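Local coordinates for protein iron transport multicopper oxidase FET3 (Saccharomyces cerevisiae, PDB 1ZPU) that oxidises ferrous to ferric iron with four copper ions, reducing dioxygen to water, for high-affinity iron uptake by yeast, and also oxidises cuprous copper, at residues A[450-462]-A[473-485]. Numbering follows the deposited sequence.
Sequences RFKADNPGVWFFH and LGLVLVEDPFGIQ. With CU1 (copper (I) ion), chain B; NAG (2-acetamido-2-deoxy-beta-D-glucopyranose), chain C.
Glu479 OE2 accepts the backbone N of Asn455 at 2.7 Å, on the anti side and 20° out of the carboxylate plane. Glu479 OE1 takes a hydrogen bond from His399 NE2 and sits at the edge of the Trp459 ring, near its plane. The slightly bent chain of Glu479 lays CG against Ala453 CB and leads the carboxylate on to Asn455 N. Glu479 thus ties the 453-456 loop to strand 474-479. Trp459 NE1 donates to Asn455 O at 3.0 Å, in the indole plane, and Gly457 CA lies over one face of that ring, offset toward the rim.

Strands 457-462 and 474-479 run antiparallel. Trp459 and Leu477 form a hydrogen-bonded pair, as do Phe461 and Leu475. Phe461 lies alongside Leu475, with Phe461 CB 3.6 Å from Leu475 CD1. Leu477 CD1 reaches Phe451 CZ from the opposite direction. On the other face, Val458 CG1 meets Val476 CG1 at 3.7 Å. At the far end His462 NE2 binds a type 3 copper at 2.2 Å, together with His107 and His397.

The Phe461, Leu475 and Leu477 face turns toward Phe451, of strand 446-452 in the facing sheet, inside the sandwich of the third cupredoxin domain. Strands 371-374 and 392-396 flank the pair, and helix 348-352 covers Val458, Val478 and Ile484.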
ATOM      1  N   ARG A 450      -8.441  -1.898  15.035  1.00 69.05           N
ATOM      2  CA  ARG A 450      -9.800  -1.404  15.224  1.00 68.96           C
ATOM      3  C   ARG A 450      -9.993  -0.048  14.569  1.00 69.02           C
ATOM      4  O   ARG A 450      -9.082   0.787  14.558  1.00 69.02           O
ATOM      5  CB  ARG A 450     -10.139  -1.306  16.710  1.00 68.90           C
ATOM      6  CG  ARG A 450     -10.468  -2.625  17.340  1.00 68.65           C
ATOM      7  CD  ARG A 450     -11.020  -2.411  18.713  1.00 68.82           C
ATOM      8  NE  ARG A 450     -10.683  -3.542  19.561  1.00 69.11           N
ATOM      9  CZ  ARG A 450     -10.823  -3.568  20.878  1.00 69.32           C
ATOM     10  NH1 ARG A 450     -11.307  -2.518  21.524  1.00 69.68           N
ATOM     11  NH2 ARG A 450     -10.474  -4.652  21.547  1.00 69.38           N
ATOM     12  N   PHE A 451     -11.192   0.157  14.029  1.00 69.00           N
ATOM     13  CA  PHE A 451     -11.581   1.429  13.424  1.00 69.01           C
ATOM     14  C   PHE A 451     -13.095   1.589  13.450  1.00 69.07           C
ATOM     15  O   PHE A 451     -13.816   0.603  13.549  1.00 69.36           O
ATOM     16  CB  PHE A 451     -11.041   1.558  11.986  1.00 68.74           C
ATOM     17  CG  PHE A 451     -11.686   0.617  10.996  1.00 68.02           C
ATOM     18  CD1 PHE A 451     -12.700   1.060  10.158  1.00 67.66           C
ATOM     19  CD2 PHE A 451     -11.267  -0.703  10.892  1.00 66.92           C
ATOM     20  CE1 PHE A 451     -13.285   0.201   9.244  1.00 67.62           C
ATOM     21  CE2 PHE A 451     -11.843  -1.562   9.976  1.00 66.65           C
ATOM     22  CZ  PHE A 451     -12.851  -1.113   9.152  1.00 67.31           C
ATOM     23  N   LYS A 452     -13.565   2.831  13.357  1.00 69.07           N
ATOM     24  CA  LYS A 452     -14.989   3.140  13.314  1.00 69.00           C
ATOM     25  C   LYS A 452     -15.473   3.191  11.869  1.00 68.89           C
ATOM     26  O   LYS A 452     -14.840   3.810  11.025  1.00 69.02           O
ATOM     27  CB  LYS A 452     -15.240   4.488  13.987  1.00 69.07           C
ATOM     28  CG  LYS A 452     -16.687   4.734  14.376  1.00 69.56           C
ATOM     29  CD  LYS A 452     -16.890   6.172  14.788  1.00 69.82           C
ATOM     30  CE  LYS A 452     -18.274   6.386  15.328  1.00 69.80           C
ATOM     31  NZ  LYS A 452     -18.421   7.789  15.774  1.00 70.51           N
ATOM     32  N   ALA A 453     -16.592   2.544  11.578  1.00 68.81           N
ATOM     33  CA  ALA A 453     -17.172   2.637  10.243  1.00 68.84           C
ATOM     34  C   ALA A 453     -17.921   3.963  10.092  1.00 68.99           C
ATOM     35  O   ALA A 453     -19.150   4.027  10.190  1.00 68.97           O
ATOM     36  CB  ALA A 453     -18.076   1.453   9.963  1.00 68.84           C
ATOM     37  N   ASP A 454     -17.159   5.027   9.874  1.00 69.07           N
ATOM     38  CA  ASP A 454     -17.720   6.361   9.753  1.00 69.08           C
ATOM     39  C   ASP A 454     -17.430   6.938   8.375  1.00 69.08           C
ATOM     40  O   ASP A 454     -17.501   8.146   8.165  1.00 69.25           O
ATOM     41  CB  ASP A 454     -17.173   7.272  10.860  1.00 69.16           C
ATOM     42  CG  ASP A 454     -15.638   7.382  10.854  1.00 69.48           C
ATOM     43  OD1 ASP A 454     -15.121   8.252  11.582  1.00 70.15           O
ATOM     44  OD2 ASP A 454     -14.944   6.618  10.144  1.00 69.39           O
ATOM     45  N   ASN A 455     -17.093   6.068   7.436  1.00 69.01           N
ATOM     46  CA  ASN A 455     -16.722   6.507   6.101  1.00 69.00           C
ATOM     47  C   ASN A 455     -17.373   5.642   5.033  1.00 69.03           C
ATOM     48  O   ASN A 455     -16.711   4.781   4.445  1.00 68.91           O
ATOM     49  CB  ASN A 455     -15.200   6.507   5.943  1.00 68.85           C
ATOM     50  CG  ASN A 455     -14.744   7.230   4.695  1.00 68.90           C
ATOM     51  OD1 ASN A 455     -15.541   7.844   3.993  1.00 70.55           O
ATOM     52  ND2 ASN A 455     -13.455   7.167   4.415  1.00 69.08           N
ATOM     53  N   PRO A 456     -18.677   5.866   4.776  1.00 69.08           N
ATOM     54  CA  PRO A 456     -19.391   5.075   3.769  1.00 69.15           C
ATOM     55  C   PRO A 456     -18.553   4.894   2.504  1.00 69.14           C
ATOM     56  O   PRO A 456     -18.046   5.874   1.951  1.00 69.24           O
ATOM     57  CB  PRO A 456     -20.651   5.910   3.500  1.00 69.16           C
ATOM     58  CG  PRO A 456     -20.916   6.593   4.802  1.00 68.87           C
ATOM     59  CD  PRO A 456     -19.561   6.858   5.421  1.00 69.06           C
ATOM     60  N   GLY A 457     -18.379   3.643   2.087  1.00 69.13           N
ATOM     61  CA  GLY A 457     -17.587   3.333   0.900  1.00 69.16           C
ATOM     62  C   GLY A 457     -17.331   1.853   0.715  1.00 69.25           C
ATOM     63  O   GLY A 457     -17.849   1.022   1.461  1.00 69.61           O
ATOM     64  N   VAL A 458     -16.531   1.527  -0.292  1.00 69.15           N
ATOM     65  CA  VAL A 458     -16.171   0.151  -0.583  1.00 68.90           C
ATOM     66  C   VAL A 458     -14.670   0.120  -0.460  1.00 68.92           C
ATOM     67  O   VAL A 458     -13.986   0.780  -1.231  1.00 69.30           O
ATOM     68  CB  VAL A 458     -16.623  -0.275  -2.002  1.00 68.65           C
ATOM     69  CG1 VAL A 458     -16.155  -1.664  -2.317  1.00 68.32           C
ATOM     70  CG2 VAL A 458     -18.132  -0.203  -2.131  1.00 68.69           C
ATOM     71  N   TRP A 459     -14.164  -0.630   0.517  1.00 68.82           N
ATOM     72  CA  TRP A 459     -12.752  -0.557   0.879  1.00 68.94           C
ATOM     73  C   TRP A 459     -12.016  -1.898   0.825  1.00 69.02           C
ATOM     74  O   TRP A 459     -12.451  -2.870   1.432  1.00 69.27           O
ATOM     75  CB  TRP A 459     -12.588   0.055   2.270  1.00 68.67           C
ATOM     76  CG  TRP A 459     -13.333   1.338   2.517  1.00 68.86           C
ATOM     77  CD1 TRP A 459     -14.284   1.546   3.464  1.00 69.18           C
ATOM     78  CD2 TRP A 459     -13.190   2.583   1.819  1.00 68.72           C
ATOM     79  NE1 TRP A 459     -14.742   2.831   3.405  1.00 68.77           N
ATOM     80  CE2 TRP A 459     -14.085   3.492   2.407  1.00 68.67           C
ATOM     81  CE3 TRP A 459     -12.402   3.014   0.748  1.00 69.32           C
ATOM     82  CZ2 TRP A 459     -14.211   4.809   1.966  1.00 69.33           C
ATOM     83  CZ3 TRP A 459     -12.523   4.328   0.317  1.00 68.71           C
ATOM     84  CH2 TRP A 459     -13.417   5.205   0.923  1.00 69.07           C
ATOM     85  N   PHE A 460     -10.885  -1.916   0.121  1.00 68.97           N
ATOM     86  CA  PHE A 460     -10.064  -3.107  -0.047  1.00 68.89           C
ATOM     87  C   PHE A 460      -9.184  -3.294   1.183  1.00 68.82           C
ATOM     88  O   PHE A 460      -8.545  -2.351   1.650  1.00 68.81           O
ATOM     89  CB  PHE A 460      -9.205  -2.969  -1.318  1.00 68.79           C
ATOM     90  CG  PHE A 460      -8.949  -4.262  -2.056  1.00 68.58           C
ATOM     91  CD1 PHE A 460      -9.532  -5.461  -1.656  1.00 68.79           C
ATOM     92  CD2 PHE A 460      -8.139  -4.268  -3.191  1.00 68.72           C
ATOM     93  CE1 PHE A 460      -9.286  -6.655  -2.368  1.00 68.77           C
ATOM     94  CE2 PHE A 460      -7.899  -5.461  -3.920  1.00 68.52           C
ATOM     95  CZ  PHE A 460      -8.467  -6.646  -3.501  1.00 68.04           C
ATOM     96  N   PHE A 461      -9.178  -4.506   1.724  1.00 68.72           N
ATOM     97  CA  PHE A 461      -8.215  -4.865   2.761  1.00 68.89           C
ATOM     98  C   PHE A 461      -7.336  -6.005   2.264  1.00 69.07           C
ATOM     99  O   PHE A 461      -7.824  -7.122   2.070  1.00 69.31           O
ATOM    100  CB  PHE A 461      -8.902  -5.256   4.067  1.00 68.49           C
ATOM    101  CG  PHE A 461      -7.945  -5.656   5.142  1.00 68.29           C
ATOM    102  CD1 PHE A 461      -7.237  -4.694   5.849  1.00 67.56           C
ATOM    103  CD2 PHE A 461      -7.731  -7.002   5.433  1.00 68.33           C
ATOM    104  CE1 PHE A 461      -6.344  -5.061   6.840  1.00 67.42           C
ATOM    105  CE2 PHE A 461      -6.825  -7.381   6.422  1.00 67.81           C
ATOM    106  CZ  PHE A 461      -6.134  -6.401   7.128  1.00 67.77           C
ATOM    107  N   HIS A 462      -6.050  -5.725   2.061  1.00 69.02           N
ATOM    108  CA  HIS A 462      -5.164  -6.687   1.421  1.00 69.22           C
ATOM    109  C   HIS A 462      -3.716  -6.518   1.803  1.00 69.26           C
ATOM    110  O   HIS A 462      -3.319  -5.488   2.355  1.00 69.36           O
ATOM    111  CB  HIS A 462      -5.256  -6.552  -0.094  1.00 69.38           C
ATOM    112  CG  HIS A 462      -4.747  -5.245  -0.607  1.00 69.65           C
ATOM    113  ND1 HIS A 462      -3.436  -5.055  -0.990  1.00 69.97           N
ATOM    114  CD2 HIS A 462      -5.370  -4.058  -0.791  1.00 70.18           C
ATOM    115  CE1 HIS A 462      -3.271  -3.803  -1.379  1.00 70.81           C
ATOM    116  NE2 HIS A 462      -4.428  -3.175  -1.265  1.00 70.63           N
ATOM    117  N   LEU A 473      -4.685 -12.252  -1.989  1.00 69.09           N
ATOM    118  CA  LEU A 473      -4.724 -12.000  -0.549  1.00 68.97           C
ATOM    119  C   LEU A 473      -5.451 -10.701  -0.280  1.00 69.14           C
ATOM    120  O   LEU A 473      -4.824  -9.702   0.075  1.00 69.32           O
ATOM    121  CB  LEU A 473      -3.316 -11.887   0.034  1.00 68.77           C
ATOM    122  CG  LEU A 473      -2.993 -12.671   1.314  1.00 69.43           C
ATOM    123  CD1 LEU A 473      -1.751 -12.134   2.012  1.00 68.83           C
ATOM    124  CD2 LEU A 473      -4.160 -12.785   2.296  1.00 69.43           C
ATOM    125  N   GLY A 474      -6.769 -10.708  -0.446  1.00 69.16           N
ATOM    126  CA  GLY A 474      -7.569  -9.511  -0.221  1.00 69.03           C
ATOM    127  C   GLY A 474      -9.021  -9.791   0.081  1.00 69.04           C
ATOM    128  O   GLY A 474      -9.549 -10.844  -0.279  1.00 69.35           O
ATOM    129  N   LEU A 475      -9.661  -8.843   0.754  1.00 68.87           N
ATOM    130  CA  LEU A 475     -11.083  -8.923   1.067  1.00 68.78           C
ATOM    131  C   LEU A 475     -11.728  -7.547   0.961  1.00 68.90           C
ATOM    132  O   LEU A 475     -11.035  -6.530   1.016  1.00 69.23           O
ATOM    133  CB  LEU A 475     -11.323  -9.530   2.448  1.00 68.66           C
ATOM    134  CG  LEU A 475     -10.729  -8.904   3.700  1.00 67.94           C
ATOM    135  CD1 LEU A 475     -11.515  -7.692   4.107  1.00 67.70           C
ATOM    136  CD2 LEU A 475     -10.812  -9.939   4.784  1.00 68.00           C
ATOM    137  N   VAL A 476     -13.049  -7.520   0.813  1.00 68.69           N
ATOM    138  CA  VAL A 476     -13.754  -6.281   0.513  1.00 68.37           C
ATOM    139  C   VAL A 476     -14.697  -5.865   1.643  1.00 68.57           C
ATOM    140  O   VAL A 476     -15.534  -6.653   2.099  1.00 68.68           O
ATOM    141  CB  VAL A 476     -14.537  -6.396  -0.814  1.00 68.23           C
ATOM    142  CG1 VAL A 476     -15.279  -5.105  -1.120  1.00 67.63           C
ATOM    143  CG2 VAL A 476     -13.607  -6.766  -1.950  1.00 67.24           C
ATOM    144  N   LEU A 477     -14.551  -4.621   2.087  1.00 68.58           N
ATOM    145  CA  LEU A 477     -15.413  -4.050   3.116  1.00 68.64           C
ATOM    146  C   LEU A 477     -16.411  -3.064   2.516  1.00 68.85           C
ATOM    147  O   LEU A 477     -16.016  -2.092   1.885  1.00 69.26           O
ATOM    148  CB  LEU A 477     -14.569  -3.344   4.175  1.00 68.10           C
ATOM    149  CG  LEU A 477     -13.596  -4.206   4.978  1.00 68.36           C
ATOM    150  CD1 LEU A 477     -12.910  -3.357   6.014  1.00 68.50           C
ATOM    151  CD2 LEU A 477     -14.283  -5.382   5.660  1.00 68.54           C
ATOM    152  N   VAL A 478     -17.698  -3.314   2.708  1.00 68.78           N
ATOM    153  CA  VAL A 478     -18.722  -2.385   2.258  1.00 68.68           C
ATOM    154  C   VAL A 478     -19.280  -1.678   3.490  1.00 68.90           C
ATOM    155  O   VAL A 478     -19.999  -2.279   4.300  1.00 68.99           O
ATOM    156  CB  VAL A 478     -19.842  -3.114   1.471  1.00 68.50           C
ATOM    157  CG1 VAL A 478     -20.923  -2.144   1.042  1.00 68.14           C
ATOM    158  CG2 VAL A 478     -19.267  -3.805   0.264  1.00 67.89           C
ATOM    159  N   GLU A 479     -18.924  -0.406   3.632  1.00 68.94           N
ATOM    160  CA  GLU A 479     -19.334   0.415   4.764  1.00 69.19           C
ATOM    161  C   GLU A 479     -20.695   1.062   4.510  1.00 69.40           C
ATOM    162  O   GLU A 479     -20.879   1.729   3.494  1.00 69.70           O
ATOM    163  CB  GLU A 479     -18.294   1.491   4.964  1.00 69.24           C
ATOM    164  CG  GLU A 479     -18.045   1.876   6.392  1.00 69.81           C
ATOM    165  CD  GLU A 479     -16.609   2.325   6.597  1.00 70.38           C
ATOM    166  OE1 GLU A 479     -15.695   1.564   6.202  1.00 70.11           O
ATOM    167  OE2 GLU A 479     -16.395   3.431   7.142  1.00 70.12           O
ATOM    168  N   ASP A 480     -21.621   0.901   5.457  1.00 69.41           N
ATOM    169  CA  ASP A 480     -23.060   1.146   5.242  1.00 69.55           C
ATOM    170  C   ASP A 480     -23.445   1.554   3.816  1.00 69.50           C
ATOM    171  O   ASP A 480     -23.447   2.737   3.473  1.00 69.41           O
ATOM    172  CB  ASP A 480     -23.684   2.086   6.301  1.00 69.65           C
ATOM    173  CG  ASP A 480     -23.180   3.506   6.201  1.00 69.68           C
ATOM    174  OD1 ASP A 480     -22.042   3.705   5.728  1.00 70.19           O
ATOM    175  OD2 ASP A 480     -23.923   4.425   6.605  1.00 69.80           O
ATOM    176  N   PRO A 481     -23.764   0.553   2.977  1.00 69.47           N
ATOM    177  CA  PRO A 481     -24.172   0.771   1.595  1.00 69.33           C
ATOM    178  C   PRO A 481     -25.324   1.760   1.478  1.00 69.27           C
ATOM    179  O   PRO A 481     -25.446   2.424   0.452  1.00 69.32           O
ATOM    180  CB  PRO A 481     -24.627  -0.619   1.132  1.00 69.34           C
ATOM    181  CG  PRO A 481     -24.792  -1.425   2.386  1.00 69.51           C
ATOM    182  CD  PRO A 481     -23.770  -0.879   3.319  1.00 69.59           C
ATOM    183  N   PHE A 482     -26.158   1.866   2.512  1.00 69.10           N
ATOM    184  CA  PHE A 482     -27.248   2.841   2.483  1.00 69.08           C
ATOM    185  C   PHE A 482     -26.716   4.267   2.608  1.00 69.12           C
ATOM    186  O   PHE A 482     -27.229   5.179   1.966  1.00 69.18           O
ATOM    187  CB  PHE A 482     -28.310   2.548   3.550  1.00 68.80           C
ATOM    188  CG  PHE A 482     -29.020   1.232   3.358  1.00 68.47           C
ATOM    189  CD1 PHE A 482     -29.234   0.381   4.439  1.00 68.11           C
ATOM    190  CD2 PHE A 482     -29.469   0.836   2.100  1.00 68.04           C
ATOM    191  CE1 PHE A 482     -29.885  -0.842   4.271  1.00 67.74           C
ATOM    192  CE2 PHE A 482     -30.118  -0.382   1.926  1.00 67.92           C
ATOM    193  CZ  PHE A 482     -30.324  -1.222   3.014  1.00 67.88           C
ATOM    194  N   GLY A 483     -25.679   4.449   3.421  1.00 69.16           N
ATOM    195  CA  GLY A 483     -24.972   5.730   3.505  1.00 69.05           C
ATOM    196  C   GLY A 483     -24.379   6.138   2.167  1.00 68.99           C
ATOM    197  O   GLY A 483     -24.411   7.310   1.802  1.00 68.94           O
ATOM    198  N   ILE A 484     -23.846   5.155   1.441  1.00 69.00           N
ATOM    199  CA  ILE A 484     -23.298   5.364   0.099  1.00 68.88           C
ATOM    200  C   ILE A 484     -24.395   5.841  -0.850  1.00 69.04           C
ATOM    201  O   ILE A 484     -24.217   6.833  -1.550  1.00 69.20           O
ATOM    202  CB  ILE A 484     -22.618   4.086  -0.469  1.00 68.74           C
ATOM    203  CG1 ILE A 484     -21.357   3.748   0.313  1.00 68.20           C
ATOM    204  CG2 ILE A 484     -22.269   4.244  -1.939  1.00 68.37           C
ATOM    205  CD1 ILE A 484     -20.956   2.307   0.171  1.00 68.17           C
ATOM    206  N   GLN A 485     -25.530   5.143  -0.855  1.00 69.08           N
ATOM    207  CA  GLN A 485     -26.630   5.468  -1.762  1.00 69.01           C
ATOM    208  C   GLN A 485     -27.209   6.848  -1.480  1.00 69.20           C
ATOM    209  O   GLN A 485     -27.581   7.569  -2.404  1.00 69.33           O
ATOM    210  CB  GLN A 485     -27.753   4.439  -1.651  1.00 68.97           C
ATOM    211  CG  GLN A 485     -27.483   3.093  -2.285  1.00 68.66           C
ATOM    212  CD  GLN A 485     -28.517   2.043  -1.877  1.00 68.73           C
ATOM    213  OE1 GLN A 485     -29.177   2.168  -0.844  1.00 68.36           O
ATOM    214  NE2 GLN A 485     -28.649   1.001  -2.684  1.00 68.58           N
TER
HETATM  215 CU   CU1 B1002      -5.162  -1.444  -2.424  1.00 87.41          CU
HETATM  216  C1  NAG C2008     -16.218  11.236   6.698  1.00 69.68           C
HETATM  217  C2  NAG C2008     -15.292  11.080   7.905  1.00 69.54           C
HETATM  218  C3  NAG C2008     -16.038  11.222   9.229  1.00 69.71           C
HETATM  219  C4  NAG C2008     -16.890  12.497   9.240  1.00 70.06           C
HETATM  220  C5  NAG C2008     -17.711  12.590   7.940  1.00 69.96           C
HETATM  221  C6  NAG C2008     -18.510  13.884   7.856  1.00 69.97           C
HETATM  222  C7  NAG C2008     -13.226   9.803   7.679  1.00 70.00           C
HETATM  223  C8  NAG C2008     -12.615   8.448   7.470  1.00 68.91           C
HETATM  224  N2  NAG C2008     -14.557   9.827   7.861  1.00 69.95           N
HETATM  225  O3  NAG C2008     -15.084  11.276  10.263  1.00 69.48           O
HETATM  226  O4  NAG C2008     -17.695  12.580  10.411  1.00 69.56           O
HETATM  227  O5  NAG C2008     -16.858  12.499   6.802  1.00 69.83           O
HETATM  228  O6  NAG C2008     -17.617  14.975   7.842  1.00 70.75           O
HETATM  229  O7  NAG C2008     -12.505  10.813   7.673  1.00 69.32           O